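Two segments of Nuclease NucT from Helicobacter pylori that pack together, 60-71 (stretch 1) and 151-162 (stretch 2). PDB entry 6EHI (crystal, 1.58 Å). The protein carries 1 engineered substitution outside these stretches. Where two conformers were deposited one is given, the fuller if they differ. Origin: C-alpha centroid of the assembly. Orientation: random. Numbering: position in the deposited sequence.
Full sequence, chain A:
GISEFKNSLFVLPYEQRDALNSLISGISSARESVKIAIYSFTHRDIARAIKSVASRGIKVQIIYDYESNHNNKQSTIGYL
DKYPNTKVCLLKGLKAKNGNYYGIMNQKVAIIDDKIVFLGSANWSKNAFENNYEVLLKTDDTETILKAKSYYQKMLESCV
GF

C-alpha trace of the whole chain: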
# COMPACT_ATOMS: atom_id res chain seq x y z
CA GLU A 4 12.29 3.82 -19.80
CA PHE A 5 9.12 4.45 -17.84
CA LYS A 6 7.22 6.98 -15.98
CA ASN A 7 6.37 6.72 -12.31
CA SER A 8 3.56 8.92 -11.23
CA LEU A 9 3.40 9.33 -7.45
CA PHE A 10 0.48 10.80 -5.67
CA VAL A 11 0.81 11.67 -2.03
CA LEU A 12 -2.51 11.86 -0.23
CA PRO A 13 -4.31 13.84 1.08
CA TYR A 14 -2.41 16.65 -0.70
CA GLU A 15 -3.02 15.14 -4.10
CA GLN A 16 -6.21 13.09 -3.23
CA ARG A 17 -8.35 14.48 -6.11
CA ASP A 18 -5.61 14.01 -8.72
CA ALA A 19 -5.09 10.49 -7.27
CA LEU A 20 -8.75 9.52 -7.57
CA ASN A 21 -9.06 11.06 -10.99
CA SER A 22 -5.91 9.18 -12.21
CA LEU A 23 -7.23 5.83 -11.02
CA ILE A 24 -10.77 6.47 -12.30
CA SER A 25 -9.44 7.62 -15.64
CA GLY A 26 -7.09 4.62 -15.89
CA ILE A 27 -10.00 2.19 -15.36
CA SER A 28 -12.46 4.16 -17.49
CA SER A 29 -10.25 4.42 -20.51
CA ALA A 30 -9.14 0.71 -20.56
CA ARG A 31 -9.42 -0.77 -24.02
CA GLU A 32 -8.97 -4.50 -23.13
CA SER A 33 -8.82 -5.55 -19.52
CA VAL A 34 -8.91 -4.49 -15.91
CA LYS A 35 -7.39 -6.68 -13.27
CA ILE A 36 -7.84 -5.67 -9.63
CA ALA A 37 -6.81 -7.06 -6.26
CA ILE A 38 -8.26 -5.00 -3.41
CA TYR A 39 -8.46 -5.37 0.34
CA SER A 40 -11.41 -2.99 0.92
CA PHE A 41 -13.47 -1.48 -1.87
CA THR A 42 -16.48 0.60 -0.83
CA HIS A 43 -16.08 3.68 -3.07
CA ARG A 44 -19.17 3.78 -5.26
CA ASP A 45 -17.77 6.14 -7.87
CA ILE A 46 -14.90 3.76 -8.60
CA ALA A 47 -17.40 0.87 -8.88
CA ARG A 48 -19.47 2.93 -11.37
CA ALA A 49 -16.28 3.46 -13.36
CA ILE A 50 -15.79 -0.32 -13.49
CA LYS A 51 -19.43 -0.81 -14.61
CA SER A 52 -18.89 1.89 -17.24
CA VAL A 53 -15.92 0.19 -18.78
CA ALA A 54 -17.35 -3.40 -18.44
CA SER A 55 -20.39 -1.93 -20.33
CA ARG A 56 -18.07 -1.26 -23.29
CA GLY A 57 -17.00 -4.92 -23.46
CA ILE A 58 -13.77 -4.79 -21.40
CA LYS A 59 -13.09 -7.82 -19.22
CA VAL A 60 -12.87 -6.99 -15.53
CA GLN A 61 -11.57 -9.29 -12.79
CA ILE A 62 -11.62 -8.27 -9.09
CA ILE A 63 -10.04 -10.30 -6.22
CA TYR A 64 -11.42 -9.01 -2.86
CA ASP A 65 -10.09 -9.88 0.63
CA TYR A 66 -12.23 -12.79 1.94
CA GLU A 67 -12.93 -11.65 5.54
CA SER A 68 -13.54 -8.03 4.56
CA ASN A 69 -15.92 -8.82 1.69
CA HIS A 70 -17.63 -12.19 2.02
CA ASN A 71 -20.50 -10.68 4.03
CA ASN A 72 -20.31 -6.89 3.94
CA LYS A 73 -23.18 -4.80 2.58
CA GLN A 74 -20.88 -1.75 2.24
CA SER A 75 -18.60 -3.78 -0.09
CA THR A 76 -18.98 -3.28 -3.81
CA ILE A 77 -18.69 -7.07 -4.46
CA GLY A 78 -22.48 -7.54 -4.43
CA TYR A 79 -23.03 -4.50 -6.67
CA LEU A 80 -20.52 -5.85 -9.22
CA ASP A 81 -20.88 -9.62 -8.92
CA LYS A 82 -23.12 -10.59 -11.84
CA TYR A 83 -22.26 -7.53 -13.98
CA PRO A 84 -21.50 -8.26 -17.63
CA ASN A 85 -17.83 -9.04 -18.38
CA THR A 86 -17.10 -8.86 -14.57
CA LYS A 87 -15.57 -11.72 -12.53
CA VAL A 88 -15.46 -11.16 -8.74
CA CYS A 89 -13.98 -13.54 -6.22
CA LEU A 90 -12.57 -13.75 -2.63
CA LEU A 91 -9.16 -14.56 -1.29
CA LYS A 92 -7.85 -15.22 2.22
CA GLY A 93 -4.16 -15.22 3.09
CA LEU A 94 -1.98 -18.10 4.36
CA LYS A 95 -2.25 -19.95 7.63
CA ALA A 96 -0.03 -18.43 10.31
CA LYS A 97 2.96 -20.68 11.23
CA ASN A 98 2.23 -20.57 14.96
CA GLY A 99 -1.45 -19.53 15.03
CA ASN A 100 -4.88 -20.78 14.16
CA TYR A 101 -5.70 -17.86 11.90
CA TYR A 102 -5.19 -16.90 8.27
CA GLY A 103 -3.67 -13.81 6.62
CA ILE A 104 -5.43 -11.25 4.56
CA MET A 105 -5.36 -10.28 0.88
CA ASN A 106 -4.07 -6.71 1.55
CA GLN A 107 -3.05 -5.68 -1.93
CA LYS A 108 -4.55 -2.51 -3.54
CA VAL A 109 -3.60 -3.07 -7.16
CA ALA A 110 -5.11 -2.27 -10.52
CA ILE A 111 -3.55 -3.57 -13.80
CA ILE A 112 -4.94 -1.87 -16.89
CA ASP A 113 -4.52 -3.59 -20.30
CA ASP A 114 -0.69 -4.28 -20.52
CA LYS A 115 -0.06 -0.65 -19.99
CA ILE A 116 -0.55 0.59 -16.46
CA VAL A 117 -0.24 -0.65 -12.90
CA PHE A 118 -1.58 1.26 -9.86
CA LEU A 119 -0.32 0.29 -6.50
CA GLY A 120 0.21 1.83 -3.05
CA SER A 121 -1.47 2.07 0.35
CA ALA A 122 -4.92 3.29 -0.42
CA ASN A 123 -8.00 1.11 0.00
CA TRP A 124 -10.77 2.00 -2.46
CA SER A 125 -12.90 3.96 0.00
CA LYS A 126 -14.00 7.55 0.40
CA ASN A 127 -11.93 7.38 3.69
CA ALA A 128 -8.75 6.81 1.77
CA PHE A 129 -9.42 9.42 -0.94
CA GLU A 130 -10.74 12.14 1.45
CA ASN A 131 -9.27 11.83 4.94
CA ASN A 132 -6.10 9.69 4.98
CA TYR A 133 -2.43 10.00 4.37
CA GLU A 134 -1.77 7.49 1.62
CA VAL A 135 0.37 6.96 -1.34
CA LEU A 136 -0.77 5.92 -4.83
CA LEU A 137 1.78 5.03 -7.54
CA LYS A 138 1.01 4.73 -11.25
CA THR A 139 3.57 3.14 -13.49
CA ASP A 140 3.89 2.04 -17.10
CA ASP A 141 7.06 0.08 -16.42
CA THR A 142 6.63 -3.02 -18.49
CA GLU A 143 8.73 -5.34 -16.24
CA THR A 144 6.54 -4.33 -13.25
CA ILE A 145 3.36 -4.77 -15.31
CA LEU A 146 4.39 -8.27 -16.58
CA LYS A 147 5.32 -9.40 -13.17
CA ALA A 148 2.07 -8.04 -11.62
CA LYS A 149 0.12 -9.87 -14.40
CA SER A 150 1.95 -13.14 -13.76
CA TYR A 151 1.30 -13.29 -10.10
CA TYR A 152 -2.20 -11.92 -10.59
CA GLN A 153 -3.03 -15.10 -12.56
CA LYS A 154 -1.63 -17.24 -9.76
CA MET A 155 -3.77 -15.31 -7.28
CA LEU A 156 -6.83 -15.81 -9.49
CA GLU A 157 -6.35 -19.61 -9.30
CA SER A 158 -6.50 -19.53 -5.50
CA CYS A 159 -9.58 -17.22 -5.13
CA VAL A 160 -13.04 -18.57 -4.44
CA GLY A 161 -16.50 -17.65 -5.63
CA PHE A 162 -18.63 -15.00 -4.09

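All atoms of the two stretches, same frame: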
# COMPACT_ATOMS: atom_id res chain seq x y z
N VAL A 60 -13.26 -7.42 -16.82
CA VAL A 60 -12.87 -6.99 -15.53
C VAL A 60 -12.81 -8.17 -14.58
O VAL A 60 -13.70 -9.03 -14.54
CB VAL A 60 -13.87 -5.98 -15.02
CG1 VAL A 60 -13.48 -5.52 -13.65
CG2 VAL A 60 -13.96 -4.82 -15.98
N GLN A 61 -11.74 -8.25 -13.81
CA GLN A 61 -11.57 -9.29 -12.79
C GLN A 61 -11.19 -8.57 -11.47
O GLN A 61 -10.39 -7.64 -11.50
CB GLN A 61 -10.44 -10.19 -13.18
CG GLN A 61 -10.81 -11.00 -14.42
CD GLN A 61 -9.64 -11.78 -14.99
OE1 GLN A 61 -8.53 -11.25 -15.13
NE2 GLN A 61 -9.87 -13.08 -15.27
N ILE A 62 -11.86 -8.92 -10.39
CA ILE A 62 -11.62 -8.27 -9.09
C ILE A 62 -11.47 -9.33 -8.04
O ILE A 62 -12.40 -10.09 -7.86
CB ILE A 62 -12.81 -7.38 -8.75
CG1 ILE A 62 -13.19 -6.52 -9.96
CG2 ILE A 62 -12.47 -6.48 -7.54
CD1 ILE A 62 -14.35 -5.59 -9.69
N ILE A 63 -10.29 -9.45 -7.42
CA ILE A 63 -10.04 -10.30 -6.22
C ILE A 63 -10.20 -9.42 -4.98
O ILE A 63 -9.47 -8.42 -4.85
CB ILE A 63 -8.61 -10.91 -6.25
CG1 ILE A 63 -8.36 -11.61 -7.60
CG2 ILE A 63 -8.42 -11.73 -5.01
CD1 ILE A 63 -6.95 -12.16 -7.83
N TYR A 64 -11.21 -9.69 -4.14
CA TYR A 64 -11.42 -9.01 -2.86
C TYR A 64 -10.86 -9.80 -1.68
O TYR A 64 -10.97 -11.09 -1.63
CB TYR A 64 -12.88 -8.87 -2.64
CG TYR A 64 -13.71 -7.96 -3.51
CD1 TYR A 64 -14.12 -8.32 -4.85
CD2 TYR A 64 -14.06 -6.66 -3.07
CE1 TYR A 64 -14.92 -7.50 -5.60
CE2 TYR A 64 -14.83 -5.83 -3.85
CZ TYR A 64 -15.26 -6.24 -5.11
OH TYR A 64 -16.01 -5.40 -5.91
N ASP A 65 -10.36 -9.15 -0.63
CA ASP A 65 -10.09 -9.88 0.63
C ASP A 65 -11.35 -10.66 1.14
O ASP A 65 -12.47 -10.09 1.18
CB ASP A 65 -9.55 -8.96 1.73
CG ASP A 65 -9.42 -9.64 3.08
OD1 ASP A 65 -8.48 -10.39 3.22
OD2 ASP A 65 -10.28 -9.41 4.01
N TYR A 66 -11.12 -11.91 1.55
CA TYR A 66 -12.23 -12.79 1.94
C TYR A 66 -12.92 -12.28 3.20
O TYR A 66 -14.11 -11.97 3.19
CB TYR A 66 -11.69 -14.25 2.15
CG TYR A 66 -12.80 -15.19 2.56
CD1 TYR A 66 -13.25 -15.22 3.88
CD2 TYR A 66 -13.47 -15.91 1.60
CE1 TYR A 66 -14.32 -16.04 4.21
CE2 TYR A 66 -14.52 -16.74 1.93
CZ TYR A 66 -14.96 -16.76 3.21
OH TYR A 66 -16.02 -17.58 3.54
N GLU A 67 -12.21 -12.08 4.27
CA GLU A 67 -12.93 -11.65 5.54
C GLU A 67 -13.62 -10.29 5.40
O GLU A 67 -14.70 -10.06 5.92
CB GLU A 67 -11.99 -11.64 6.70
CG GLU A 67 -11.51 -13.01 7.16
CD GLU A 67 -12.63 -13.98 7.59
OE1 GLU A 67 -13.68 -13.50 8.09
OE2 GLU A 67 -12.47 -15.24 7.40
N SER A 68 -13.02 -9.37 4.66
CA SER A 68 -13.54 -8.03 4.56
C SER A 68 -14.77 -7.97 3.67
O SER A 68 -15.53 -6.98 3.72
CB SER A 68 -12.40 -7.09 4.10
OG SER A 68 -12.86 -5.79 3.92
N ASN A 69 -14.97 -8.99 2.82
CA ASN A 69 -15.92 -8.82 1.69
C ASN A 69 -16.97 -9.90 1.55
O ASN A 69 -17.93 -9.71 0.76
CB ASN A 69 -15.13 -8.65 0.35
CG ASN A 69 -14.39 -7.32 0.31
OD1 ASN A 69 -15.01 -6.25 0.12
ND2 ASN A 69 -13.07 -7.38 0.54
N HIS A 70 -16.76 -11.00 2.27
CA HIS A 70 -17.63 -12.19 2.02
C HIS A 70 -19.05 -11.92 2.49
O HIS A 70 -20.03 -12.44 1.91
CB HIS A 70 -17.03 -13.44 2.63
CG HIS A 70 -17.30 -13.63 4.08
ND1 HIS A 70 -16.50 -13.08 5.08
CD2 HIS A 70 -18.24 -14.37 4.72
CE1 HIS A 70 -16.99 -13.41 6.26
NE2 HIS A 70 -18.04 -14.20 6.08
N ASN A 71 -19.18 -11.07 3.48
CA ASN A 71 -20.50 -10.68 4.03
C ASN A 71 -20.54 -9.23 4.53
O ASN A 71 -20.49 -8.94 5.73
CB ASN A 71 -20.91 -11.72 5.11
CG ASN A 71 -22.37 -11.57 5.53
OD1 ASN A 71 -23.28 -11.65 4.68
ND2 ASN A 71 -22.60 -11.33 6.82
N TYR A 151 1.71 -12.85 -11.38
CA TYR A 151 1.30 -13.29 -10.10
C TYR A 151 -0.19 -13.07 -9.94
O TYR A 151 -0.72 -13.72 -9.13
CB TYR A 151 2.07 -12.63 -8.98
CG TYR A 151 3.51 -13.13 -8.86
CD1 TYR A 151 3.78 -14.32 -8.32
CD2 TYR A 151 4.54 -12.35 -9.30
CE1 TYR A 151 5.08 -14.80 -8.21
CE2 TYR A 151 5.87 -12.83 -9.23
CZ TYR A 151 6.11 -14.03 -8.66
OH TYR A 151 7.35 -14.64 -8.51
N TYR A 152 -0.75 -12.12 -10.65
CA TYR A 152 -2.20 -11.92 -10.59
C TYR A 152 -2.93 -13.23 -11.01
O TYR A 152 -3.88 -13.70 -10.35
CB TYR A 152 -2.63 -10.75 -11.45
CG TYR A 152 -4.10 -10.43 -11.21
CD1 TYR A 152 -4.51 -9.59 -10.20
CD2 TYR A 152 -5.08 -11.06 -11.94
CE1 TYR A 152 -5.86 -9.32 -9.99
CE2 TYR A 152 -6.42 -10.77 -11.75
CZ TYR A 152 -6.83 -9.90 -10.76
OH TYR A 152 -8.17 -9.64 -10.52
N GLN A 153 -2.50 -13.79 -12.10
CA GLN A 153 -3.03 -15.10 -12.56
C GLN A 153 -2.91 -16.21 -11.58
O GLN A 153 -3.88 -16.97 -11.40
CB GLN A 153 -2.32 -15.49 -13.87
CG GLN A 153 -2.69 -14.57 -15.03
CD GLN A 153 -4.19 -14.36 -15.25
OE1 GLN A 153 -4.88 -15.26 -15.66
NE2 GLN A 153 -4.68 -13.18 -14.93
N LYS A 154 -1.80 -16.27 -10.84
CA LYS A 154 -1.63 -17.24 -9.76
C LYS A 154 -2.62 -16.97 -8.61
O LYS A 154 -3.28 -17.87 -8.12
CB LYS A 154 -0.19 -17.24 -9.18
CG LYS A 154 0.86 -17.87 -10.10
CD LYS A 154 2.18 -18.24 -9.41
CE LYS A 154 2.09 -18.87 -8.03
NZ LYS A 154 2.04 -20.35 -7.94
N MET A 155 -2.75 -15.67 -8.25
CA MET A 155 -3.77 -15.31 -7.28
C MET A 155 -5.18 -15.76 -7.72
O MET A 155 -6.00 -16.21 -6.85
CB MET A 155 -3.77 -13.81 -7.01
CG MET A 155 -2.47 -13.49 -6.28
SD MET A 155 -2.27 -11.69 -6.08
CE MET A 155 -3.54 -11.35 -4.90
N LEU A 156 -5.50 -15.53 -8.95
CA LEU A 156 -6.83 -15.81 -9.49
C LEU A 156 -7.15 -17.28 -9.36
O LEU A 156 -8.30 -17.68 -9.11
CB LEU A 156 -6.88 -15.41 -10.97
CG LEU A 156 -8.17 -14.83 -11.52
CD1 LEU A 156 -8.93 -13.85 -10.65
CD2 LEU A 156 -7.80 -14.19 -12.89
N GLU A 157 -6.14 -18.13 -9.49
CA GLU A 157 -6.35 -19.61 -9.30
C GLU A 157 -6.56 -20.07 -7.89
O GLU A 157 -6.99 -21.21 -7.70
CB GLU A 157 -5.19 -20.45 -9.87
CG GLU A 157 -5.17 -20.75 -11.36
CD GLU A 157 -3.75 -21.07 -11.85
OE1 GLU A 157 -3.03 -21.86 -11.19
OE2 GLU A 157 -3.37 -20.55 -12.92
N SER A 158 -6.19 -19.25 -6.88
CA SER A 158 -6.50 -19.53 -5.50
C SER A 158 -7.78 -18.91 -4.95
O SER A 158 -8.18 -19.28 -3.87
CB SER A 158 -5.29 -19.14 -4.62
OG SER A 158 -4.06 -19.65 -5.19
N CYS A 159 -8.39 -17.92 -5.65
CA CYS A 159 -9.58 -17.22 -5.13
C CYS A 159 -10.85 -18.04 -5.35
O CYS A 159 -10.95 -18.82 -6.31
CB CYS A 159 -9.73 -15.79 -5.74
SG CYS A 159 -10.27 -15.60 -7.46
N VAL A 160 -11.80 -17.77 -4.48
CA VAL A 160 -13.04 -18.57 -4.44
C VAL A 160 -14.22 -17.75 -4.73
O VAL A 160 -14.20 -16.51 -4.63
CB VAL A 160 -13.20 -19.28 -3.10
CG1 VAL A 160 -12.01 -20.13 -2.82
CG2 VAL A 160 -13.56 -18.31 -1.94
N GLY A 161 -15.29 -18.41 -5.19
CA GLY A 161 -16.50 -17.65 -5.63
C GLY A 161 -17.17 -16.84 -4.56
O GLY A 161 -16.97 -17.08 -3.36
N PHE A 162 -17.89 -15.80 -5.00
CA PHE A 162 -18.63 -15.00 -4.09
C PHE A 162 -20.00 -15.65 -4.00
O PHE A 162 -20.84 -15.44 -4.89
CB PHE A 162 -18.74 -13.56 -4.59
CG PHE A 162 -19.68 -12.75 -3.79
CD1 PHE A 162 -19.53 -12.65 -2.43
CD2 PHE A 162 -20.72 -12.10 -4.40
CE1 PHE A 162 -20.43 -11.92 -1.68
CE2 PHE A 162 -21.63 -11.39 -3.67
CZ PHE A 162 -21.47 -11.30 -2.29

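A helix laid across the face of a sheet is usually held by alternate residues of the underlying strand, and these two segments of NucT illustrate the rule. The axes of strand 60-65 and helix 151-158 approach to 9.6 Å at an angle of 65°, and no hydrogen bond links the two stretches; the contact rests mostly on side-chain packing, with backbone oxygens at two places.

Val60 points away from the helix and is buried on the other side of the strand. Gln61 points toward it. Its long side chain extends across the helix, with NE2 3.3 Å from Leu156 CD2, while its CB lies 3.5 Å from Tyr152 OH; its backbone O comes within 3.1 Å of Tyr152 OH. A glutamine suits this partly exposed margin, since CB packs by the Tyr152 hydroxyl and NE2 abuts Leu156, while OE1 is hydrogen-bonded elsewhere in the structure. Ile62 turns away again, as the alternation requires.

Ile63 is the centre of the contact, with 118 Å² covered by the other stretch. Its m,t rotamer carries CD1 over one face of the Tyr152 ring, 4.0 Å from the ring centroid, in a CH-pi contact. The same CD1 lies 3.7 Å from Met155 CB, CG1 is 3.8 Å from Leu156 CD1, and CG2 reaches to 4.3 Å from Cys159 CB. A branched aliphatic residue can thus meet residues on successive turns of the helix and on to Cys159.

Tyr64 and Asp65 make no contact with stretch 2, but Asp65 shapes what follows: its OD2 accepts a capping bond from Ser68 N at 2.8 Å. Beyond this cap, Tyr66 presents its ring edge to Val160, CD2 to CG2 4.3 Å. Finally, the backbone takes over from side chains: His70 O lies 3.6 Å from CE1 at the edge of the Phe162 ring, closing the contact at the chain terminus.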